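PDB 4RHJ: arginase from Trypanosoma brucei brucei, which is of unknown function, having the arginase-deacetylase fold and a family kinship to arginases but having evolved without their binuclear manganese cluster. Local coordinates for residues Val166-Arg171 with Leu270-Gly275; Ala170-Ser175 with Lys207-His212; Ile284-Tyr289 with Ile306-Ile311. All coordinates share one frame; numbering follows the deposited sequence.

Contact 1 of 3, residues Val166-Arg171 with Leu270-Gly275; sequences VHFSAR and LHIMNG
Phe168, the last residue of strand 163-168, faces Ile272 and Met273 on the final turn of helix 266-274, with CA of Phe168 standing 10.0 Å from CA of Ile272. The phenyl ring reaches across that gap to both helix residues. Its CG lies anti to the carbonyl carbon (chi1 -61°), which sends the ring out from the sheet toward the helix. The CG2 methyl of Ile272 arrives at the ring edge, in the ring plane, 3.8 Å from Phe168 CE1; this branch is the one anti to the backbone N of Ile272. Met273 comes in beside it at a looser distance, its CG 4.3 Å from Phe168 CZ and oblique to the ring. Strand neighbours on both sides complete the pocket: Phe168 also packs on Val196 and Ile243, against which Ile272 and Met273 rest in turn. The ring lies about 6 Å from the side chain of Asp244, a manganese-binding residue in another structure of this protein, though no metal is bound here. No hydrogen bond crosses the interface, so strand and helix are held together here purely by apolar contact.

Contact 2 of 3, residues Ala170-Ser175 with Lys207-His212; sequences ARPSVS and KVRKLH
Pro172 and Val174 lie in the loop that leaves strand 163-168 of the arginase α/β fold, and they rest on Arg209 and Val208 of helix 203-211, which follows the neighbouring parallel strand 190-196. The apolar part is a pair of valines whose side chains run at a slant to each other. Val208 CG1 lies against the CG2 branch of its partner, 4.0 Å from Val174 CB. Val174 fills the position between its own backbone N and carbonyl carbon with the CG2 methyl that does the touching, and Leu181 of helix 180-186 packs on the same side chain. The second kind of contact involves a charged group. Arg209 leaves its helix with CG anti to the carbonyl carbon (chi1 -85°) and stays extended as far as NE, and the Arg209 and Pro172 side chains cross at about a right angle. Its polar end belongs elsewhere: NH2 forms a hydrogen bond to Asn198 OD1 and a salt bridge to Asp218, while Tyr216 makes a cation-pi contact; these partners fix the guanidinium beside the proline. Pro172 CG sits 3.9 Å from Arg209 NH2, oblique to the guanidinium, whereas Val174 CG2 and Val208 CG1 are squeezed to 3.5 Å.

Contact 3 of 3, residues Ile284-Tyr289 with Ile306-Ile311; sequences IDVYGY and IALSKI
Strand 281-287, last in chain order but interior to the central parallel sheet, is covered here by the helix that follows it, 303-316, with Val286 meeting Leu308 and Ile311, and Tyr289 meeting Leu308. The backbones come nearest at Val286 and Leu308, whose CA atoms are 8.0 Å apart. One methyl does the work on the strand: Val286 CG1, anti to its own N (chi1 -162°), is directed between two side chains a helical turn apart. It lies 4.1 Å from Leu308 CD2 and 4.2 Å from Ile311 CG2. Leu308 divides its methyls between two partners, since CD1 reaches past the strand end to lie 3.6 Å from Tyr289 CB. Between Val286 and Tyr289 the chain turns at Gly288, whose positive phi (97°) is a conformation suited to glycine. On the helix itself, Ser309 OG donates to Ile306 O at 2.7 Å from a direction tilted 31° out of the carbonyl plane; this satisfies a buried hydroxyl within its own turn. Ile311 also packs on Leu269 and Leu270 of helix 266-274, while Ile306 and Lys310 pack on Pro259 and Arg199 of the second subunit. A helix that follows its strand and packs on one face of the parallel sheet belongs to the three-layer α/β core of the arginase-deacetylase fold.

How the contacts relate
All three contacts lie around one parallel sheet: contacts 1 and 3 set a strand against a helix, while contact 2 falls within the chain span of contact 1. Contacts 1 and 2, centres 16 Å apart, share Ala170 and Arg171 and touch at His167 CE1 and Pro172 O, 3.6 Å apart. Contact 3 follows, 12 Å from contact 1 between centres; Leu270 packs on Lys310 and Ile311, so helix 266-274, which precedes strand 281-287, and helix 303-316 pack side by side over the sheet. His167 NE2 probably hydrogen-bonds Tyr287 OH at 2.8 Å. Contact 2, 23 Å from contact 3 between centres, ties the loop after strand 163-168, near Asp244, to the helix beside edge strand 215-217.

Contact 1 of 3, residues Val166-Arg171 with Leu270-Gly275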
ATOM      1  N   VAL A 166      21.587 -11.284  -6.901  1.00 20.76           N
ATOM      2  CA  VAL A 166      20.200 -11.393  -6.451  1.00 15.13           C
ATOM      3  C   VAL A 166      19.406 -10.210  -7.027  1.00 21.70           C
ATOM      4  O   VAL A 166      19.549  -9.084  -6.555  1.00 20.34           O
ATOM      5  CB  VAL A 166      20.094 -11.433  -4.918  1.00 16.53           C
ATOM      6  CG1 VAL A 166      18.640 -11.435  -4.484  1.00 20.53           C
ATOM      7  CG2 VAL A 166      20.770 -12.667  -4.378  1.00 17.52           C
ATOM      8  N   HIS A 167      18.593 -10.461  -8.060  1.00 20.16           N
ATOM      9  CA  HIS A 167      17.941  -9.371  -8.814  1.00 24.55           C
ATOM     10  C   HIS A 167      16.452  -9.224  -8.494  1.00 15.09           C
ATOM     11  O   HIS A 167      15.649 -10.124  -8.731  1.00 16.44           O
ATOM     12  CB  HIS A 167      18.128  -9.555 -10.341  1.00 13.87           C
ATOM     13  CG  HIS A 167      17.506  -8.464 -11.170  1.00 22.09           C
ATOM     14  ND1 HIS A 167      16.606  -8.720 -12.182  1.00 28.42           N
ATOM     15  CD2 HIS A 167      17.633  -7.114 -11.116  1.00 13.02           C
ATOM     16  CE1 HIS A 167      16.219  -7.577 -12.726  1.00 22.03           C
ATOM     17  NE2 HIS A 167      16.830  -6.592 -12.099  1.00 18.54           N
ATOM     18  N   PHE A 168      16.107  -8.055  -7.973  1.00 14.76           N
ATOM     19  CA  PHE A 168      14.738  -7.687  -7.621  1.00 12.40           C
ATOM     20  C   PHE A 168      14.096  -6.724  -8.612  1.00 12.21           C
ATOM     21  O   PHE A 168      14.385  -5.539  -8.604  1.00 17.11           O
ATOM     22  CB  PHE A 168      14.696  -7.019  -6.240  1.00 15.04           C
ATOM     23  CG  PHE A 168      15.180  -7.887  -5.109  1.00 16.68           C
ATOM     24  CD1 PHE A 168      14.324  -8.762  -4.479  1.00 10.60           C
ATOM     25  CD2 PHE A 168      16.491  -7.773  -4.645  1.00 26.77           C
ATOM     26  CE1 PHE A 168      14.777  -9.545  -3.438  1.00 14.83           C
ATOM     27  CE2 PHE A 168      16.947  -8.533  -3.609  1.00 11.71           C
ATOM     28  CZ  PHE A 168      16.092  -9.418  -2.994  1.00 15.59           C
ATOM     29  N   SER A 169      13.174  -7.212  -9.418  1.00 14.71           N
ATOM     30  CA  SER A 169      12.506  -6.346 -10.364  1.00 12.44           C
ATOM     31  C   SER A 169      11.152  -6.898 -10.727  1.00 10.39           C
ATOM     32  O   SER A 169      10.876  -8.063 -10.453  1.00 15.62           O
ATOM     33  CB  SER A 169      13.355  -6.186 -11.612  1.00 15.18           C
ATOM     34  OG  SER A 169      12.812  -5.194 -12.439  1.00 15.51           O
ATOM     35  N   ALA A 170      10.323  -6.074 -11.357  1.00 15.33           N
ATOM     36  CA  ALA A 170       9.047  -6.526 -11.907  1.00 12.13           C
ATOM     37  C   ALA A 170       9.234  -7.321 -13.192  1.00 10.57           C
ATOM     38  O   ALA A 170       8.369  -8.117 -13.577  1.00 10.48           O
ATOM     39  CB  ALA A 170       8.153  -5.360 -12.157  1.00 13.99           C
ATOM     40  N   ARG A 171      10.365  -7.091 -13.855  1.00 20.54           N
ATOM     41  CA  ARG A 171      10.737  -7.803 -15.083  1.00 16.95           C
ATOM     42  C   ARG A 171      12.108  -8.445 -14.943  1.00 10.69           C
ATOM     43  O   ARG A 171      12.959  -7.921 -14.244  1.00 18.09           O
ATOM     44  CB  ARG A 171      10.752  -6.859 -16.284  1.00 15.82           C
ATOM     45  CG  ARG A 171      11.843  -5.823 -16.211  1.00 16.34           C
ATOM     46  CD  ARG A 171      11.441  -4.485 -16.847  1.00 17.07           C
ATOM     47  NE  ARG A 171      10.507  -3.693 -16.038  1.00 19.40           N
ATOM     48  CZ  ARG A 171       9.184  -3.675 -16.207  1.00 24.62           C
ATOM     49  NH1 ARG A 171       8.629  -4.421 -17.147  1.00 36.13           N
ATOM     50  NH2 ARG A 171       8.413  -2.920 -15.435  1.00 21.07           N
ATOM     51  N   LEU A 270      12.128  -5.765   2.390  1.00 18.62           N
ATOM     52  CA  LEU A 270      13.029  -5.744   3.540  1.00 19.18           C
ATOM     53  C   LEU A 270      13.159  -7.132   4.195  1.00 14.84           C
ATOM     54  O   LEU A 270      14.226  -7.499   4.677  1.00 14.49           O
ATOM     55  CB  LEU A 270      12.558  -4.701   4.569  1.00 20.97           C
ATOM     56  CG  LEU A 270      12.664  -3.199   4.247  1.00 22.61           C
ATOM     57  CD1 LEU A 270      12.024  -2.299   5.350  1.00 12.42           C
ATOM     58  CD2 LEU A 270      14.109  -2.767   3.971  1.00 26.70           C
ATOM     59  N   HIS A 271      12.078  -7.905   4.188  1.00 30.17           N
ATOM     60  CA  HIS A 271      12.086  -9.289   4.700  1.00 18.07           C
ATOM     61  C   HIS A 271      12.945 -10.192   3.836  1.00 11.17           C
ATOM     62  O   HIS A 271      13.865 -10.839   4.302  1.00 17.06           O
ATOM     63  CB  HIS A 271      10.651  -9.849   4.762  1.00 15.40           C
ATOM     64  CG  HIS A 271      10.565 -11.251   5.280  1.00 13.22           C
ATOM     65  ND1 HIS A 271      10.336 -11.534   6.605  1.00 28.22           N
ATOM     66  CD2 HIS A 271      10.685 -12.446   4.653  1.00 15.29           C
ATOM     67  CE1 HIS A 271      10.317 -12.848   6.775  1.00 22.88           C
ATOM     68  NE2 HIS A 271      10.537 -13.422   5.609  1.00 12.86           N
ATOM     69  N   ILE A 272      12.621 -10.244   2.561  1.00 15.39           N
ATOM     70  CA  ILE A 272      13.333 -11.089   1.629  1.00 18.36           C
ATOM     71  C   ILE A 272      14.782 -10.651   1.529  1.00 11.73           C
ATOM     72  O   ILE A 272      15.667 -11.482   1.469  1.00 15.60           O
ATOM     73  CB  ILE A 272      12.636 -11.062   0.265  1.00 17.52           C
ATOM     74  CG1 ILE A 272      11.209 -11.582   0.421  1.00 12.02           C
ATOM     75  CG2 ILE A 272      13.393 -11.879  -0.775  1.00 15.61           C
ATOM     76  CD1 ILE A 272      10.399 -11.540  -0.842  1.00  6.56           C
ATOM     77  N   MET A 273      15.025  -9.341   1.532  1.00 23.18           N
ATOM     78  CA  MET A 273      16.388  -8.794   1.563  1.00 20.40           C
ATOM     79  C   MET A 273      17.182  -9.246   2.795  1.00 30.78           C
ATOM     80  O   MET A 273      18.392  -9.466   2.724  1.00 27.84           O
ATOM     81  CB  MET A 273      16.357  -7.272   1.546  1.00 13.08           C
ATOM     82  CG  MET A 273      15.975  -6.651   0.269  1.00 10.11           C
ATOM     83  SD  MET A 273      15.896  -4.886   0.506  1.00 26.33           S
ATOM     84  CE  MET A 273      17.461  -4.592   1.327  1.00 19.64           C
ATOM     85  N   ASN A 274      16.489  -9.349   3.927  1.00 20.57           N
ATOM     86  CA  ASN A 274      17.105  -9.721   5.196  1.00 24.75           C
ATOM     87  C   ASN A 274      17.701 -11.121   5.082  1.00 21.16           C
ATOM     88  O   ASN A 274      18.773 -11.407   5.618  1.00 20.02           O
ATOM     89  CB  ASN A 274      16.058  -9.635   6.325  1.00 16.04           C
ATOM     90  CG  ASN A 274      16.633  -9.924   7.705  1.00 31.93           C
ATOM     91  OD1 ASN A 274      17.272  -9.063   8.325  1.00 23.14           O
ATOM     92  ND2 ASN A 274      16.379 -11.135   8.208  1.00 20.77           N
ATOM     93  N   GLY A 275      17.010 -11.967   4.322  1.00 23.41           N
ATOM     94  CA  GLY A 275      17.352 -13.369   4.183  1.00 25.90           C
ATOM     95  C   GLY A 275      18.367 -13.743   3.124  1.00 15.37           C
ATOM     96  O   GLY A 275      18.513 -14.923   2.823  1.00 27.17           O
TER

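Contact 2 of 3, residues Ala170-Ser175 with Lys207-His212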
ATOM      1  N   ALA A 170      10.323  -6.074 -11.357  1.00 15.33           N
ATOM      2  CA  ALA A 170       9.047  -6.526 -11.907  1.00 12.13           C
ATOM      3  C   ALA A 170       9.234  -7.321 -13.192  1.00 10.57           C
ATOM      4  O   ALA A 170       8.369  -8.117 -13.577  1.00 10.48           O
ATOM      5  CB  ALA A 170       8.153  -5.360 -12.157  1.00 13.99           C
ATOM      6  N   ARG A 171      10.365  -7.091 -13.855  1.00 20.54           N
ATOM      7  CA  ARG A 171      10.737  -7.803 -15.083  1.00 16.95           C
ATOM      8  C   ARG A 171      12.108  -8.445 -14.943  1.00 10.69           C
ATOM      9  O   ARG A 171      12.959  -7.921 -14.244  1.00 18.09           O
ATOM     10  CB  ARG A 171      10.752  -6.859 -16.284  1.00 15.82           C
ATOM     11  CG  ARG A 171      11.843  -5.823 -16.211  1.00 16.34           C
ATOM     12  CD  ARG A 171      11.441  -4.485 -16.847  1.00 17.07           C
ATOM     13  NE  ARG A 171      10.507  -3.693 -16.038  1.00 19.40           N
ATOM     14  CZ  ARG A 171       9.184  -3.675 -16.207  1.00 24.62           C
ATOM     15  NH1 ARG A 171       8.629  -4.421 -17.147  1.00 36.13           N
ATOM     16  NH2 ARG A 171       8.413  -2.920 -15.435  1.00 21.07           N
ATOM     17  N   PRO A 172      12.331  -9.575 -15.627  1.00 25.96           N
ATOM     18  CA  PRO A 172      13.633 -10.251 -15.583  1.00 14.54           C
ATOM     19  C   PRO A 172      14.747  -9.377 -16.121  1.00 18.98           C
ATOM     20  O   PRO A 172      15.883  -9.556 -15.711  1.00 22.21           O
ATOM     21  CB  PRO A 172      13.425 -11.482 -16.470  1.00 20.20           C
ATOM     22  CG  PRO A 172      11.980 -11.721 -16.470  1.00 27.23           C
ATOM     23  CD  PRO A 172      11.330 -10.366 -16.365  1.00 34.23           C
ATOM     24  N   SER A 173      14.416  -8.456 -17.024  1.00 15.22           N
ATOM     25  CA  SER A 173      15.384  -7.522 -17.594  1.00 23.32           C
ATOM     26  C   SER A 173      16.555  -8.275 -18.242  1.00 19.70           C
ATOM     27  O   SER A 173      17.715  -8.049 -17.917  1.00 15.19           O
ATOM     28  CB  SER A 173      15.884  -6.555 -16.517  1.00 25.75           C
ATOM     29  OG  SER A 173      16.462  -5.387 -17.076  1.00 28.37           O
ATOM     30  N   VAL A 174      16.227  -9.172 -19.167  1.00 28.73           N
ATOM     31  CA  VAL A 174      17.211 -10.053 -19.790  1.00 35.57           C
ATOM     32  C   VAL A 174      16.932 -10.357 -21.266  1.00 21.99           C
ATOM     33  O   VAL A 174      17.805 -10.865 -21.976  1.00 30.42           O
ATOM     34  CB  VAL A 174      17.301 -11.399 -19.044  1.00 23.16           C
ATOM     35  CG1 VAL A 174      17.986 -11.230 -17.686  1.00 21.46           C
ATOM     36  CG2 VAL A 174      15.918 -12.000 -18.890  1.00 27.07           C
ATOM     37  N   SER A 175      15.718 -10.059 -21.719  1.00 32.47           N
ATOM     38  CA  SER A 175      15.337 -10.278 -23.113  1.00 27.94           C
ATOM     39  C   SER A 175      16.173  -9.412 -24.032  1.00 21.06           C
ATOM     40  O   SER A 175      16.501  -9.819 -25.136  1.00 28.29           O
ATOM     41  CB  SER A 175      13.855  -9.977 -23.327  1.00 25.79           C
ATOM     42  OG  SER A 175      13.679  -8.816 -24.116  1.00 20.72           O
ATOM     43  N   LYS A 207      12.626 -18.167 -22.144  1.00 29.03           N
ATOM     44  CA  LYS A 207      13.520 -19.008 -22.923  1.00 33.09           C
ATOM     45  C   LYS A 207      14.943 -18.792 -22.426  1.00 27.58           C
ATOM     46  O   LYS A 207      15.684 -19.749 -22.215  1.00 28.09           O
ATOM     47  CB  LYS A 207      13.399 -18.736 -24.429  1.00 22.87           C
ATOM     48  CG  LYS A 207      13.650 -17.309 -24.874  1.00 30.91           C
ATOM     49  CD  LYS A 207      13.542 -17.161 -26.388  1.00 21.66           C
ATOM     50  CE  LYS A 207      12.119 -16.886 -26.845  1.00 29.17           C
ATOM     51  NZ  LYS A 207      11.153 -17.967 -26.514  1.00 29.61           N
ATOM     52  N   VAL A 208      15.297 -17.535 -22.186  1.00 34.82           N
ATOM     53  CA  VAL A 208      16.625 -17.184 -21.698  1.00 26.78           C
ATOM     54  C   VAL A 208      16.825 -17.687 -20.268  1.00 40.57           C
ATOM     55  O   VAL A 208      17.954 -17.781 -19.786  1.00 30.82           O
ATOM     56  CB  VAL A 208      16.865 -15.655 -21.750  1.00 17.38           C
ATOM     57  CG1 VAL A 208      16.533 -15.031 -20.432  1.00 30.37           C
ATOM     58  CG2 VAL A 208      18.301 -15.343 -22.098  1.00 25.20           C
ATOM     59  N   ARG A 209      15.726 -18.014 -19.594  1.00 30.01           N
ATOM     60  CA  ARG A 209      15.789 -18.515 -18.222  1.00 37.25           C
ATOM     61  C   ARG A 209      16.284 -19.956 -18.146  1.00 35.69           C
ATOM     62  O   ARG A 209      17.302 -20.226 -17.517  1.00 35.36           O
ATOM     63  CB  ARG A 209      14.421 -18.414 -17.546  1.00 26.07           C
ATOM     64  CG  ARG A 209      14.119 -17.063 -16.912  1.00 36.59           C
ATOM     65  CD  ARG A 209      12.680 -17.051 -16.427  1.00 31.64           C
ATOM     66  NE  ARG A 209      12.354 -15.901 -15.594  1.00 25.66           N
ATOM     67  CZ  ARG A 209      11.237 -15.796 -14.880  1.00 26.42           C
ATOM     68  NH1 ARG A 209      10.343 -16.776 -14.888  1.00 24.14           N
ATOM     69  NH2 ARG A 209      11.015 -14.714 -14.149  1.00 25.80           N
ATOM     70  N   LYS A 210      15.572 -20.887 -18.774  1.00 42.59           N
ATOM     71  CA  LYS A 210      15.959 -22.292 -18.672  1.00 31.20           C
ATOM     72  C   LYS A 210      17.180 -22.602 -19.534  1.00 44.65           C
ATOM     73  O   LYS A 210      17.706 -23.714 -19.505  1.00 38.70           O
ATOM     74  CB  LYS A 210      14.792 -23.202 -19.060  1.00 47.73           C
ATOM     75  CG  LYS A 210      14.674 -23.494 -20.549  1.00 44.63           C
ATOM     76  CD  LYS A 210      13.518 -24.447 -20.820  1.00 35.32           C
ATOM     77  CE  LYS A 210      13.614 -25.691 -19.959  1.00 33.06           C
ATOM     78  NZ  LYS A 210      12.439 -26.578 -20.132  1.00 40.25           N
ATOM     79  N   LEU A 211      17.624 -21.611 -20.301  1.00 49.76           N
ATOM     80  CA  LEU A 211      18.804 -21.756 -21.145  1.00 50.30           C
ATOM     81  C   LEU A 211      20.057 -21.317 -20.401  1.00 52.37           C
ATOM     82  O   LEU A 211      21.159 -21.777 -20.708  1.00 38.09           O
ATOM     83  CB  LEU A 211      18.647 -20.960 -22.441  1.00 49.54           C
ATOM     84  CG  LEU A 211      18.334 -21.783 -23.692  1.00 46.27           C
ATOM     85  CD1 LEU A 211      17.532 -20.962 -24.687  1.00 36.94           C
ATOM     86  CD2 LEU A 211      19.631 -22.276 -24.321  1.00 48.15           C
ATOM     87  N   HIS A 212      19.886 -20.432 -19.418  1.00 39.90           N
ATOM     88  CA  HIS A 212      20.995 -20.053 -18.554  1.00 33.85           C
ATOM     89  C   HIS A 212      20.752 -20.466 -17.105  1.00 39.36           C
ATOM     90  O   HIS A 212      21.343 -19.904 -16.180  1.00 44.06           O
ATOM     91  CB  HIS A 212      21.274 -18.557 -18.644  1.00 27.70           C
ATOM     92  CG  HIS A 212      22.724 -18.243 -18.832  1.00 34.49           C
ATOM     93  ND1 HIS A 212      23.183 -17.378 -19.803  1.00 39.99           N
ATOM     94  CD2 HIS A 212      23.825 -18.705 -18.190  1.00 21.97           C
ATOM     95  CE1 HIS A 212      24.502 -17.309 -19.739  1.00 38.30           C
ATOM     96  NE2 HIS A 212      24.915 -18.105 -18.770  1.00 38.31           N
TER

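Contact 3 of 3, residues Ile284-Tyr289 with Ile306-Ile311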
ATOM      1  N   ILE A 284      26.018  -3.083  -4.376  1.00 25.05           N
ATOM      2  CA  ILE A 284      24.572  -2.857  -4.367  1.00 26.32           C
ATOM      3  C   ILE A 284      24.184  -1.681  -5.274  1.00  9.03           C
ATOM      4  O   ILE A 284      24.720  -0.585  -5.158  1.00 16.30           O
ATOM      5  CB  ILE A 284      24.047  -2.583  -2.929  1.00 18.06           C
ATOM      6  CG1 ILE A 284      24.395  -3.729  -1.975  1.00 10.08           C
ATOM      7  CG2 ILE A 284      22.530  -2.354  -2.923  1.00 15.59           C
ATOM      8  CD1 ILE A 284      24.138  -3.396  -0.547  1.00 13.70           C
ATOM      9  N   ASP A 285      23.249  -1.928  -6.176  1.00  9.52           N
ATOM     10  CA  ASP A 285      22.780  -0.907  -7.088  1.00 15.32           C
ATOM     11  C   ASP A 285      21.304  -0.719  -6.894  1.00 12.48           C
ATOM     12  O   ASP A 285      20.504  -1.595  -7.232  1.00 17.27           O
ATOM     13  CB  ASP A 285      23.057  -1.257  -8.561  1.00 19.17           C
ATOM     14  CG  ASP A 285      22.540  -0.180  -9.529  1.00 15.63           C
ATOM     15  OD1 ASP A 285      22.457   1.002  -9.129  1.00 25.09           O
ATOM     16  OD2 ASP A 285      22.222  -0.508 -10.683  1.00 17.77           O
ATOM     17  N   VAL A 286      20.932   0.422  -6.347  1.00 12.81           N
ATOM     18  CA  VAL A 286      19.518   0.681  -6.188  1.00 19.40           C
ATOM     19  C   VAL A 286      19.071   1.749  -7.174  1.00 15.99           C
ATOM     20  O   VAL A 286      19.480   2.899  -7.067  1.00 16.55           O
ATOM     21  CB  VAL A 286      19.180   1.094  -4.761  1.00 13.00           C
ATOM     22  CG1 VAL A 286      17.698   0.925  -4.529  1.00 13.95           C
ATOM     23  CG2 VAL A 286      19.953   0.224  -3.780  1.00  8.96           C
ATOM     24  N   TYR A 287      18.205   1.344  -8.108  1.00 20.65           N
ATOM     25  CA  TYR A 287      17.865   2.105  -9.310  1.00 14.06           C
ATOM     26  C   TYR A 287      16.376   2.075  -9.636  1.00 15.20           C
ATOM     27  O   TYR A 287      15.593   1.480  -8.909  1.00 15.35           O
ATOM     28  CB  TYR A 287      18.639   1.553 -10.500  1.00 16.73           C
ATOM     29  CG  TYR A 287      18.327   0.102 -10.833  1.00 15.01           C
ATOM     30  CD1 TYR A 287      18.991  -0.945 -10.196  1.00 13.81           C
ATOM     31  CD2 TYR A 287      17.380  -0.216 -11.795  1.00 13.88           C
ATOM     32  CE1 TYR A 287      18.717  -2.266 -10.520  1.00 12.32           C
ATOM     33  CE2 TYR A 287      17.106  -1.516 -12.124  1.00 20.15           C
ATOM     34  CZ  TYR A 287      17.766  -2.548 -11.486  1.00 12.81           C
ATOM     35  OH  TYR A 287      17.468  -3.860 -11.820  1.00 21.18           O
ATOM     36  N   GLY A 288      15.993   2.711 -10.741  1.00 12.72           N
ATOM     37  CA  GLY A 288      14.609   2.668 -11.201  1.00 19.37           C
ATOM     38  C   GLY A 288      13.741   3.842 -10.801  1.00 18.67           C
ATOM     39  O   GLY A 288      12.572   3.917 -11.166  1.00 21.00           O
ATOM     40  N   TYR A 289      14.332   4.772 -10.059  1.00 15.84           N
ATOM     41  CA  TYR A 289      13.612   5.874  -9.469  1.00 22.19           C
ATOM     42  C   TYR A 289      13.793   7.152 -10.278  1.00 16.30           C
ATOM     43  O   TYR A 289      14.896   7.560 -10.612  1.00 15.75           O
ATOM     44  CB  TYR A 289      14.067   6.079  -8.013  1.00 27.90           C
ATOM     45  CG  TYR A 289      13.724   7.433  -7.445  1.00 18.80           C
ATOM     46  CD1 TYR A 289      12.416   7.757  -7.104  1.00  9.80           C
ATOM     47  CD2 TYR A 289      14.705   8.407  -7.276  1.00 27.76           C
ATOM     48  CE1 TYR A 289      12.106   9.013  -6.599  1.00 15.47           C
ATOM     49  CE2 TYR A 289      14.397   9.674  -6.761  1.00 29.47           C
ATOM     50  CZ  TYR A 289      13.092   9.965  -6.422  1.00 15.09           C
ATOM     51  OH  TYR A 289      12.771  11.208  -5.911  1.00 17.16           O
ATOM     52  N   ILE A 306      10.853   8.054  -0.020  1.00  9.22           N
ATOM     53  CA  ILE A 306      10.672   7.534   1.329  1.00 10.14           C
ATOM     54  C   ILE A 306      10.994   6.044   1.337  1.00 14.59           C
ATOM     55  O   ILE A 306      11.838   5.579   2.099  1.00 18.98           O
ATOM     56  CB  ILE A 306       9.220   7.800   1.849  1.00 11.40           C
ATOM     57  CG1 ILE A 306       9.001   9.291   2.118  1.00 10.84           C
ATOM     58  CG2 ILE A 306       8.923   7.024   3.116  1.00 12.12           C
ATOM     59  CD1 ILE A 306       7.539   9.688   2.303  1.00 12.64           C
ATOM     60  N   ALA A 307      10.338   5.314   0.451  1.00 16.83           N
ATOM     61  CA  ALA A 307      10.505   3.871   0.344  1.00 19.29           C
ATOM     62  C   ALA A 307      11.944   3.484   0.066  1.00 13.61           C
ATOM     63  O   ALA A 307      12.510   2.627   0.726  1.00 10.83           O
ATOM     64  CB  ALA A 307       9.604   3.334  -0.750  1.00  7.62           C
ATOM     65  N   LEU A 308      12.546   4.127  -0.919  1.00 16.51           N
ATOM     66  CA  LEU A 308      13.858   3.698  -1.341  1.00 18.43           C
ATOM     67  C   LEU A 308      14.923   4.117  -0.371  1.00 14.94           C
ATOM     68  O   LEU A 308      15.929   3.428  -0.233  1.00 11.11           O
ATOM     69  CB  LEU A 308      14.160   4.228  -2.726  1.00 18.70           C
ATOM     70  CG  LEU A 308      13.484   3.392  -3.797  1.00  6.68           C
ATOM     71  CD1 LEU A 308      13.953   3.865  -5.151  1.00 15.91           C
ATOM     72  CD2 LEU A 308      13.796   1.924  -3.611  1.00  9.93           C
ATOM     73  N   SER A 309      14.700   5.237   0.311  1.00 22.40           N
ATOM     74  CA  SER A 309      15.652   5.707   1.334  1.00 24.28           C
ATOM     75  C   SER A 309      15.819   4.685   2.465  1.00 14.93           C
ATOM     76  O   SER A 309      16.903   4.525   3.020  1.00 15.39           O
ATOM     77  CB  SER A 309      15.220   7.065   1.913  1.00 21.60           C
ATOM     78  OG  SER A 309      14.027   6.973   2.675  1.00 23.59           O
ATOM     79  N   LYS A 310      14.733   4.004   2.800  1.00 15.42           N
ATOM     80  CA  LYS A 310      14.775   2.855   3.699  1.00 14.41           C
ATOM     81  C   LYS A 310      15.525   1.682   3.076  1.00 17.45           C
ATOM     82  O   LYS A 310      16.349   1.058   3.734  1.00 20.14           O
ATOM     83  CB  LYS A 310      13.356   2.420   4.065  1.00 11.38           C
ATOM     84  CG  LYS A 310      13.264   1.310   5.119  1.00 17.03           C
ATOM     85  CD  LYS A 310      13.812   1.738   6.464  1.00 21.04           C
ATOM     86  CE  LYS A 310      13.513   0.682   7.533  1.00 16.30           C
ATOM     87  NZ  LYS A 310      13.937   1.117   8.900  1.00 20.17           N
ATOM     88  N   ILE A 311      15.250   1.392   1.810  1.00 13.05           N
ATOM     89  CA  ILE A 311      15.806   0.207   1.152  1.00 18.85           C
ATOM     90  C   ILE A 311      17.318   0.258   1.140  1.00 12.84           C
ATOM     91  O   ILE A 311      17.962  -0.753   1.388  1.00 12.41           O
ATOM     92  CB  ILE A 311      15.287   0.046  -0.312  1.00 14.89           C
ATOM     93  CG1 ILE A 311      13.810  -0.400  -0.324  1.00 13.93           C
ATOM     94  CG2 ILE A 311      16.157  -0.917  -1.113  1.00 14.11           C
ATOM     95  CD1 ILE A 311      13.512  -1.650   0.527  1.00 20.25           C
TER